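Local coordinates for protein alpha-fucosidase (Bifidobacterium bifidum, PDB 2EAB) that probably releases alpha-1,2-linked L-fucose from glycans by hydrolysis, this chain being the catalytic region of a larger glycoside hydrolase family 95 protein, at residues A[67-72]-A[141-146]; A[202-207]-A[268-273]; A[244-249]-A[274-279]. All coordinates share one frame; numbering follows the deposited sequence.

Contact 1: residues A[67-72]-A[141-146]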
loop_
_atom_site.group_PDB
_atom_site.type_symbol
_atom_site.label_atom_id
_atom_site.label_comp_id
_atom_site.label_asym_id
_atom_site.label_seq_id
_atom_site.Cartn_x
_atom_site.Cartn_y
_atom_site.Cartn_z
ATOM N N VAL A 67 32.002 7.246 2.626
ATOM C CA VAL A 67 33.293 6.716 3.064
ATOM C C VAL A 67 33.666 7.205 4.467
ATOM O O VAL A 67 33.890 6.397 5.370
ATOM C CB VAL A 67 34.419 7.022 2.041
ATOM C CG1 VAL A 67 35.794 6.697 2.620
ATOM C CG2 VAL A 67 34.197 6.243 0.753
ATOM N N SER A 68 33.719 8.523 4.651
ATOM C CA SER A 68 34.175 9.086 5.919
ATOM C C SER A 68 33.026 9.458 6.856
ATOM O O SER A 68 32.938 8.933 7.963
ATOM C CB SER A 68 35.098 10.283 5.689
ATOM O OG SER A 68 35.673 10.705 6.913
ATOM N N ARG A 69 32.154 10.365 6.426
ATOM C CA ARG A 69 31.016 10.738 7.262
ATOM C C ARG A 69 29.799 9.934 6.831
ATOM O O ARG A 69 28.957 10.394 6.054
ATOM C CB ARG A 69 30.755 12.249 7.247
ATOM C CG ARG A 69 29.717 12.691 8.277
ATOM C CD ARG A 69 29.821 14.174 8.580
ATOM N NE ARG A 69 28.622 14.696 9.240
ATOM C CZ ARG A 69 28.401 14.680 10.553
ATOM N NH1 ARG A 69 29.289 14.152 11.389
ATOM N NH2 ARG A 69 27.276 15.195 11.034
ATOM N N GLU A 70 29.746 8.707 7.333
ATOM C CA GLU A 70 28.648 7.805 7.041
ATOM C C GLU A 70 27.350 8.336 7.641
ATOM O O GLU A 70 27.348 8.968 8.704
ATOM C CB GLU A 70 28.973 6.397 7.546
ATOM C CG GLU A 70 27.826 5.386 7.481
ATOM C CD GLU A 70 27.398 5.001 6.062
ATOM O OE1 GLU A 70 27.041 5.892 5.265
ATOM O OE2 GLU A 70 27.396 3.786 5.758
ATOM N N ARG A 71 26.254 8.069 6.940
ATOM C CA ARG A 71 24.943 8.580 7.298
ATOM C C ARG A 71 23.892 7.500 7.089
ATOM O O ARG A 71 23.852 6.853 6.037
ATOM C CB ARG A 71 24.618 9.802 6.439
ATOM C CG ARG A 71 23.305 10.487 6.771
ATOM C CD ARG A 71 23.090 11.673 5.860
ATOM N NE ARG A 71 21.779 12.279 6.082
ATOM C CZ ARG A 71 21.310 13.340 5.430
ATOM N NH1 ARG A 71 22.032 13.942 4.490
ATOM N NH2 ARG A 71 20.100 13.804 5.719
ATOM N N VAL A 72 23.060 7.308 8.110
ATOM C CA VAL A 72 21.849 6.501 7.999
ATOM C C VAL A 72 20.680 7.384 8.414
ATOM O O VAL A 72 20.535 7.730 9.586
ATOM C CB VAL A 72 21.906 5.234 8.881
ATOM C CG1 VAL A 72 20.629 4.410 8.725
ATOM C CG2 VAL A 72 23.138 4.399 8.549
ATOM N N ASP A 141 18.912 11.632 11.733
ATOM C CA ASP A 141 19.953 10.817 11.114
ATOM C C ASP A 141 20.878 10.231 12.164
ATOM O O ASP A 141 21.039 10.797 13.243
ATOM C CB ASP A 141 20.805 11.649 10.150
ATOM C CG ASP A 141 19.992 12.305 9.055
ATOM O OD1 ASP A 141 19.868 11.703 7.969
ATOM O OD2 ASP A 141 19.488 13.426 9.284
ATOM N N ILE A 142 21.473 9.088 11.832
ATOM C CA ILE A 142 22.625 8.553 12.543
ATOM C C ILE A 142 23.855 8.882 11.703
ATOM O O ILE A 142 23.912 8.534 10.521
ATOM C CB ILE A 142 22.525 7.018 12.730
ATOM C CG1 ILE A 142 21.233 6.652 13.473
ATOM C CG2 ILE A 142 23.761 6.475 13.468
ATOM C CD1 ILE A 142 20.861 5.182 13.392
ATOM N N TYR A 143 24.818 9.579 12.304
ATOM C CA TYR A 143 26.099 9.850 11.646
ATOM C C TYR A 143 27.223 9.055 12.285
ATOM O O TYR A 143 27.351 9.018 13.507
ATOM C CB TYR A 143 26.440 11.340 11.672
ATOM C CG TYR A 143 25.688 12.168 10.657
ATOM C CD1 TYR A 143 26.075 12.189 9.319
ATOM C CD2 TYR A 143 24.590 12.939 11.034
ATOM C CE1 TYR A 143 25.393 12.958 8.385
ATOM C CE2 TYR A 143 23.896 13.711 10.101
ATOM C CZ TYR A 143 24.303 13.712 8.781
ATOM O OH TYR A 143 23.635 14.471 7.851
ATOM N N LEU A 144 28.020 8.409 11.437
ATOM C CA LEU A 144 29.201 7.671 11.868
ATOM C C LEU A 144 30.400 8.293 11.168
ATOM O O LEU A 144 30.669 8.007 10.003
ATOM C CB LEU A 144 29.070 6.179 11.530
ATOM C CG LEU A 144 27.820 5.446 12.036
ATOM C CD1 LEU A 144 27.702 4.061 11.416
ATOM C CD2 LEU A 144 27.808 5.349 13.547
ATOM N N ASP A 145 31.091 9.181 11.881
ATOM C CA ASP A 145 32.153 9.988 11.283
ATOM C C ASP A 145 33.519 9.367 11.554
ATOM O O ASP A 145 34.005 9.375 12.684
ATOM C CB ASP A 145 32.087 11.441 11.785
ATOM C CG ASP A 145 33.013 12.380 11.017
ATOM O OD1 ASP A 145 33.805 11.914 10.171
ATOM O OD2 ASP A 145 32.953 13.603 11.266
ATOM N N TYR A 146 34.116 8.826 10.496
ATOM C CA TYR A 146 35.395 8.127 10.572
ATOM C C TYR A 146 36.584 9.086 10.543
ATOM O O TYR A 146 37.708 8.699 10.877
ATOM C CB TYR A 146 35.502 7.109 9.431
ATOM C CG TYR A 146 34.685 5.842 9.630
ATOM C CD1 TYR A 146 33.289 5.885 9.724
ATOM C CD2 TYR A 146 35.308 4.598 9.707
ATOM C CE1 TYR A 146 32.541 4.722 9.903
ATOM C CE2 TYR A 146 34.572 3.428 9.880
ATOM C CZ TYR A 146 33.187 3.496 9.977
ATOM O OH TYR A 146 32.462 2.335 10.148
HETATM O O HOH W 1 34.753 12.936 7.939
#
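R69 lays its guanidinium flat on the ring of Y143, the planes 13° apart, with NH2 over the middle of that face and 3.4 Å from Y143 CG: a cation-pi stack. This is the loose flank. R69 is exposed, its salt bridge from NH1 to D145 OD2 is long at 3.7 Å, and a water joins S68 OG to D145 OD1, 2.6 Å from each; F148 N and G147 N, respectively, also bond to these two oxygens. Farther along, the grip tightens. The extended R71 runs beside Y143 and puts both NE (2.7 Å) and NH2 (3.1 Å) on D141 OD1. That oxygen lies in the guanidinium plane, yet both nitrogens reach it from above the carboxylate, the two flat groups being turned 69° against each other. D43 takes R71 NH1.

The strands are antiparallel neighbours in one sheet of the beta-sandwich domain at the N-terminal end of this chain. The sheet's other face, carrying E70, V72, I142 and L144, is buried. E70 CB sits 4.0 Å from L144 CB. V72 and I142 exchange two backbone bonds, with V72 CB 4.3 Å from I142 CB. A bend at chi2 (67°) swings E70 CD off the extended path; its OE1 accepts R71 N, and OE2 is held by R180 and Y182, which satisfies this buried carboxylate.

Contact 2: residues A[202-207]-A[268-273]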
loop_
_atom_site.group_PDB
_atom_site.type_symbol
_atom_site.label_atom_id
_atom_site.label_comp_id
_atom_site.label_asym_id
_atom_site.label_seq_id
_atom_site.Cartn_x
_atom_site.Cartn_y
_atom_site.Cartn_z
ATOM N N LYS A 202 42.237 0.139 14.172
ATOM C CA LYS A 202 41.900 1.011 13.045
ATOM C C LYS A 202 40.439 1.461 12.991
ATOM O O LYS A 202 40.087 2.318 12.176
ATOM C CB LYS A 202 42.323 0.376 11.712
ATOM C CG LYS A 202 43.842 0.256 11.516
ATOM C CD LYS A 202 44.582 1.585 11.711
ATOM C CE LYS A 202 44.265 2.594 10.613
ATOM N NZ LYS A 202 44.943 3.898 10.848
ATOM N N LEU A 203 39.591 0.890 13.841
ATOM C CA LEU A 203 38.203 1.344 13.902
ATOM C C LEU A 203 38.086 2.548 14.833
ATOM O O LEU A 203 38.150 2.422 16.058
ATOM C CB LEU A 203 37.248 0.213 14.298
ATOM C CG LEU A 203 35.746 0.472 14.098
ATOM C CD1 LEU A 203 35.409 0.813 12.643
ATOM C CD2 LEU A 203 34.948 -0.730 14.564
ATOM N N ASN A 204 37.946 3.718 14.217
ATOM C CA ASN A 204 37.858 4.992 14.914
ATOM C C ASN A 204 36.735 5.818 14.308
ATOM O O ASN A 204 36.754 6.110 13.110
ATOM C CB ASN A 204 39.180 5.756 14.797
ATOM C CG ASN A 204 40.345 5.001 15.404
ATOM O OD1 ASN A 204 40.552 5.028 16.612
ATOM N ND2 ASN A 204 41.113 4.322 14.560
ATOM N N PHE A 205 35.750 6.177 15.126
ATOM C CA PHE A 205 34.628 6.978 14.644
ATOM C C PHE A 205 33.858 7.663 15.762
ATOM O O PHE A 205 33.917 7.256 16.921
ATOM C CB PHE A 205 33.670 6.139 13.775
ATOM C CG PHE A 205 32.952 5.061 14.531
ATOM C CD1 PHE A 205 31.736 5.324 15.153
ATOM C CD2 PHE A 205 33.487 3.781 14.618
ATOM C CE1 PHE A 205 31.070 4.335 15.858
ATOM C CE2 PHE A 205 32.825 2.781 15.319
ATOM C CZ PHE A 205 31.611 3.061 15.941
ATOM N N ASN A 206 33.137 8.712 15.381
ATOM C CA ASN A 206 32.229 9.415 16.262
ATOM C C ASN A 206 30.799 9.079 15.851
ATOM O O ASN A 206 30.458 9.165 14.670
ATOM C CB ASN A 206 32.488 10.919 16.157
ATOM C CG ASN A 206 31.528 11.743 16.980
ATOM O OD1 ASN A 206 30.373 11.941 16.595
ATOM N ND2 ASN A 206 32.005 12.254 18.109
ATOM N N VAL A 207 29.976 8.684 16.818
ATOM C CA VAL A 207 28.565 8.414 16.538
ATOM C C VAL A 207 27.671 9.478 17.164
ATOM O O VAL A 207 27.796 9.801 18.346
ATOM C CB VAL A 207 28.126 6.969 16.937
ATOM C CG1 VAL A 207 28.462 6.657 18.377
ATOM C CG2 VAL A 207 26.634 6.761 16.682
ATOM N N VAL A 268 34.449 6.241 19.510
ATOM C CA VAL A 268 35.090 4.931 19.505
ATOM C C VAL A 268 36.507 5.113 18.982
ATOM O O VAL A 268 36.710 5.661 17.897
ATOM C CB VAL A 268 34.316 3.918 18.622
ATOM C CG1 VAL A 268 35.084 2.606 18.485
ATOM C CG2 VAL A 268 32.931 3.662 19.196
ATOM N N SER A 269 37.483 4.666 19.766
ATOM C CA SER A 269 38.886 4.770 19.379
ATOM C C SER A 269 39.621 3.451 19.590
ATOM O O SER A 269 39.331 2.714 20.533
ATOM C CB SER A 269 39.576 5.893 20.156
ATOM O OG SER A 269 39.557 5.628 21.546
ATOM N N ASP A 270 40.558 3.164 18.687
ATOM C CA ASP A 270 41.473 2.018 18.800
ATOM C C ASP A 270 40.767 0.660 18.850
ATOM O O ASP A 270 41.255 -0.288 19.475
ATOM C CB ASP A 270 42.407 2.190 20.010
ATOM C CG ASP A 270 43.030 3.573 20.076
ATOM O OD1 ASP A 270 43.597 4.022 19.058
ATOM O OD2 ASP A 270 42.951 4.208 21.150
ATOM N N ALA A 271 39.620 0.569 18.180
ATOM C CA ALA A 271 38.847 -0.665 18.147
ATOM C C ALA A 271 39.111 -1.445 16.862
ATOM O O ALA A 271 39.849 -0.988 15.985
ATOM C CB ALA A 271 37.360 -0.361 18.299
ATOM N N LYS A 272 38.507 -2.628 16.767
ATOM C CA LYS A 272 38.572 -3.439 15.559
ATOM C C LYS A 272 37.165 -3.740 15.040
ATOM O O LYS A 272 36.919 -3.690 13.836
ATOM C CB LYS A 272 39.342 -4.739 15.812
ATOM C CG LYS A 272 39.729 -5.477 14.537
ATOM C CD LYS A 272 40.388 -6.813 14.835
ATOM C CE LYS A 272 40.797 -7.510 13.550
ATOM N NZ LYS A 272 41.384 -8.859 13.800
ATOM N N ALA A 273 36.255 -4.056 15.959
ATOM C CA ALA A 273 34.864 -4.348 15.618
ATOM C C ALA A 273 33.928 -3.883 16.725
ATOM O O ALA A 273 34.229 -4.027 17.914
ATOM C CB ALA A 273 34.678 -5.830 15.356
#
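A classic beta bulge joins residues 202-207 to 268-273, with K202 and L203 both facing A271. L203 N bonds to A271 O at 2.9 Å and L203 O takes A271 N in return at 3.2 Å, whereas K202 N lies near the same carbonyl at too poor an angle to bond. Two residues on, F205 and V268 exchange a second pair of backbone bonds, but the register has slipped by one, so that S269 and D270 both fall between the paired A271 and V268, against N204 alone on the other strand. The amide of N204 fills in at the irregularity: with CG anti to its carbonyl carbon (chi1 -61°), OD1 accepts D270 N at 2.8 Å, in a nearly straight bond (169° at the hydrogen) that comes from above the plane of the amide group. ND2 is held by G201 O.

On the buried face, V268 lies alongside F205 and over one face of its ring, V268 CB 4.0 Å from the ring centroid in a CH-pi contact and CG2 3.6 Å from F205 CZ. L203 CG sits at the ring edge, in plane, and L203 CB packs 4.0 Å from A271 CB. V274 meets L203, F205 and V268 from the facing sheet. At D270 the chain turns a corner toward that sheet: a bulged strand end crossing from one layer of a beta-sandwich to the other.

Contact 3: residues A[244-249]-A[274-279]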
loop_
_atom_site.group_PDB
_atom_site.type_symbol
_atom_site.label_atom_id
_atom_site.label_comp_id
_atom_site.label_asym_id
_atom_site.label_seq_id
_atom_site.Cartn_x
_atom_site.Cartn_y
_atom_site.Cartn_z
ATOM N N SER A 244 15.315 8.297 21.534
ATOM C CA SER A 244 16.148 7.349 20.809
ATOM C C SER A 244 17.454 7.127 21.556
ATOM O O SER A 244 17.969 8.036 22.222
ATOM C CB SER A 244 16.416 7.824 19.381
ATOM O OG SER A 244 17.276 8.951 19.357
ATOM N N GLN A 245 17.977 5.909 21.452
ATOM C CA GLN A 245 19.204 5.529 22.144
ATOM C C GLN A 245 20.092 4.675 21.268
ATOM O O GLN A 245 19.603 3.817 20.524
ATOM C CB GLN A 245 18.886 4.793 23.447
ATOM C CG GLN A 245 18.214 5.681 24.481
ATOM C CD GLN A 245 17.815 4.961 25.741
ATOM O OE1 GLN A 245 18.542 4.106 26.254
ATOM N NE2 GLN A 245 16.649 5.319 26.266
ATOM N N ILE A 246 21.396 4.933 21.355
ATOM C CA ILE A 246 22.411 4.130 20.688
ATOM C C ILE A 246 23.351 3.581 21.751
ATOM O O ILE A 246 24.017 4.341 22.461
ATOM C CB ILE A 246 23.229 4.932 19.640
ATOM C CG1 ILE A 246 22.300 5.583 18.603
ATOM C CG2 ILE A 246 24.297 4.032 18.993
ATOM C CD1 ILE A 246 23.009 6.314 17.469
ATOM N N LYS A 247 23.373 2.258 21.864
ATOM C CA LYS A 247 24.267 1.559 22.779
ATOM C C LYS A 247 25.434 0.998 21.972
ATOM O O LYS A 247 25.234 0.226 21.033
ATOM C CB LYS A 247 23.505 0.442 23.496
ATOM C CG LYS A 247 24.307 -0.317 24.542
ATOM C CD LYS A 247 23.478 -1.441 25.132
ATOM C CE LYS A 247 24.217 -2.169 26.246
ATOM N NZ LYS A 247 24.431 -1.318 27.448
ATOM N N VAL A 248 26.651 1.396 22.346
ATOM C CA VAL A 248 27.859 1.015 21.616
ATOM C C VAL A 248 28.585 -0.107 22.359
ATOM O O VAL A 248 29.021 0.074 23.501
ATOM C CB VAL A 248 28.802 2.231 21.416
ATOM C CG1 VAL A 248 30.023 1.840 20.604
ATOM C CG2 VAL A 248 28.065 3.377 20.734
ATOM N N VAL A 249 28.702 -1.263 21.709
ATOM C CA VAL A 249 29.322 -2.437 22.325
ATOM C C VAL A 249 30.608 -2.828 21.591
ATOM O O VAL A 249 30.572 -3.278 20.444
ATOM C CB VAL A 249 28.343 -3.644 22.393
ATOM C CG1 VAL A 249 28.962 -4.806 23.169
ATOM C CG2 VAL A 249 27.021 -3.233 23.031
ATOM N N VAL A 274 32.793 -3.316 16.323
ATOM C CA VAL A 274 31.783 -2.833 17.263
ATOM C C VAL A 274 30.375 -3.168 16.769
ATOM O O VAL A 274 30.136 -3.270 15.564
ATOM C CB VAL A 274 31.883 -1.293 17.516
ATOM C CG1 VAL A 274 33.244 -0.902 18.078
ATOM C CG2 VAL A 274 31.591 -0.503 16.254
ATOM N N THR A 275 29.455 -3.344 17.712
ATOM C CA THR A 275 28.035 -3.454 17.393
ATOM C C THR A 275 27.290 -2.309 18.059
ATOM O O THR A 275 27.440 -2.071 19.261
ATOM C CB THR A 275 27.435 -4.801 17.850
ATOM O OG1 THR A 275 28.242 -5.876 17.358
ATOM C CG2 THR A 275 26.000 -4.969 17.329
ATOM N N LEU A 276 26.509 -1.590 17.259
ATOM C CA LEU A 276 25.619 -0.553 17.758
ATOM C C LEU A 276 24.207 -1.106 17.815
ATOM O O LEU A 276 23.737 -1.716 16.853
ATOM C CB LEU A 276 25.650 0.671 16.844
ATOM C CG LEU A 276 26.705 1.760 17.071
ATOM C CD1 LEU A 276 28.133 1.225 17.151
ATOM C CD2 LEU A 276 26.587 2.820 15.989
ATOM N N TYR A 277 23.551 -0.910 18.952
ATOM C CA TYR A 277 22.139 -1.228 19.100
ATOM C C TYR A 277 21.370 0.077 19.218
ATOM O O TYR A 277 21.645 0.898 20.099
ATOM C CB TYR A 277 21.906 -2.117 20.318
ATOM C CG TYR A 277 22.561 -3.472 20.190
ATOM C CD1 TYR A 277 21.949 -4.499 19.465
ATOM C CD2 TYR A 277 23.801 -3.724 20.775
ATOM C CE1 TYR A 277 22.552 -5.746 19.334
ATOM C CE2 TYR A 277 24.410 -4.969 20.649
ATOM C CZ TYR A 277 23.777 -5.973 19.931
ATOM O OH TYR A 277 24.377 -7.203 19.801
ATOM N N ILE A 278 20.418 0.260 18.309
ATOM C CA ILE A 278 19.685 1.513 18.185
ATOM C C ILE A 278 18.197 1.240 18.353
ATOM O O ILE A 278 17.631 0.385 17.663
ATOM C CB ILE A 278 19.942 2.182 16.812
ATOM C CG1 ILE A 278 21.444 2.434 16.605
ATOM C CG2 ILE A 278 19.154 3.483 16.693
ATOM C CD1 ILE A 278 21.959 2.007 15.243
ATOM N N ALA A 279 17.568 1.959 19.277
ATOM C CA ALA A 279 16.126 1.850 19.468
ATOM C C ALA A 279 15.509 3.233 19.568
ATOM O O ALA A 279 16.189 4.205 19.904
ATOM C CB ALA A 279 15.806 1.031 20.704
#
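I246 meets two partners with two branches: CG1 lies 3.8 Å from I278 CG1, and CG2 lies 3.8 Å from L276 CG. Both isoleucines hold CG1 anti to the carbonyl carbon, and they run side by side, pointing the same way. I278 departs from the usual staggering at chi2 (133°), and its CD1 packs on I142 of the facing sheet. L276 holds CG anti to the carbonyl carbon (chi1 -87°), and its CD1 packs 4.0 Å from V248 CG1, the two side chains again side by side.

On the reverse face V249 places CG2 beside its own backbone N, from where it touches the edge of the Y277 ring, in plane, 3.9 Å from CE2. Beneath these side chains six backbone bonds tie Q245, K247 and V249 to A279, Y277 and T275, an unbroken antiparallel ladder. K247 stays extended as far as CE, then bends at chi4 to carry NZ to D227 and Q309, while T275 OG1 bonds to R194.

Strands 228-235 and 190-197 flank the pair in the sheet. Helix 297-314 covers the face of Q245, K247, Y277 and A279, and strand 203-208 of the second sheet packs on I246, L276 and V274.

All three contacts lie in the same beta-sandwich domain, their centres 13 to 14 Å apart and far from the calcium site. Contacts 1 and 2 belong to one sheet, where strands 140-145 and 203-208 are neighbours; D145 N and N206 O probably hydrogen-bond across that seam, 2.9 Å apart. Contact 3 belongs to the facing sheet. L144 CD2 meets L276 CD2 at 3.7 Å, and F205 CZ meets V274 CG2 at 3.6 Å, so side chains from all three contacts meet in the core between the layers. Along the chain contact 1 is complete before the others open; contacts 2 and 3 interleave, because strand 266-271 leads directly into 273-282 and thereby links the two sheets.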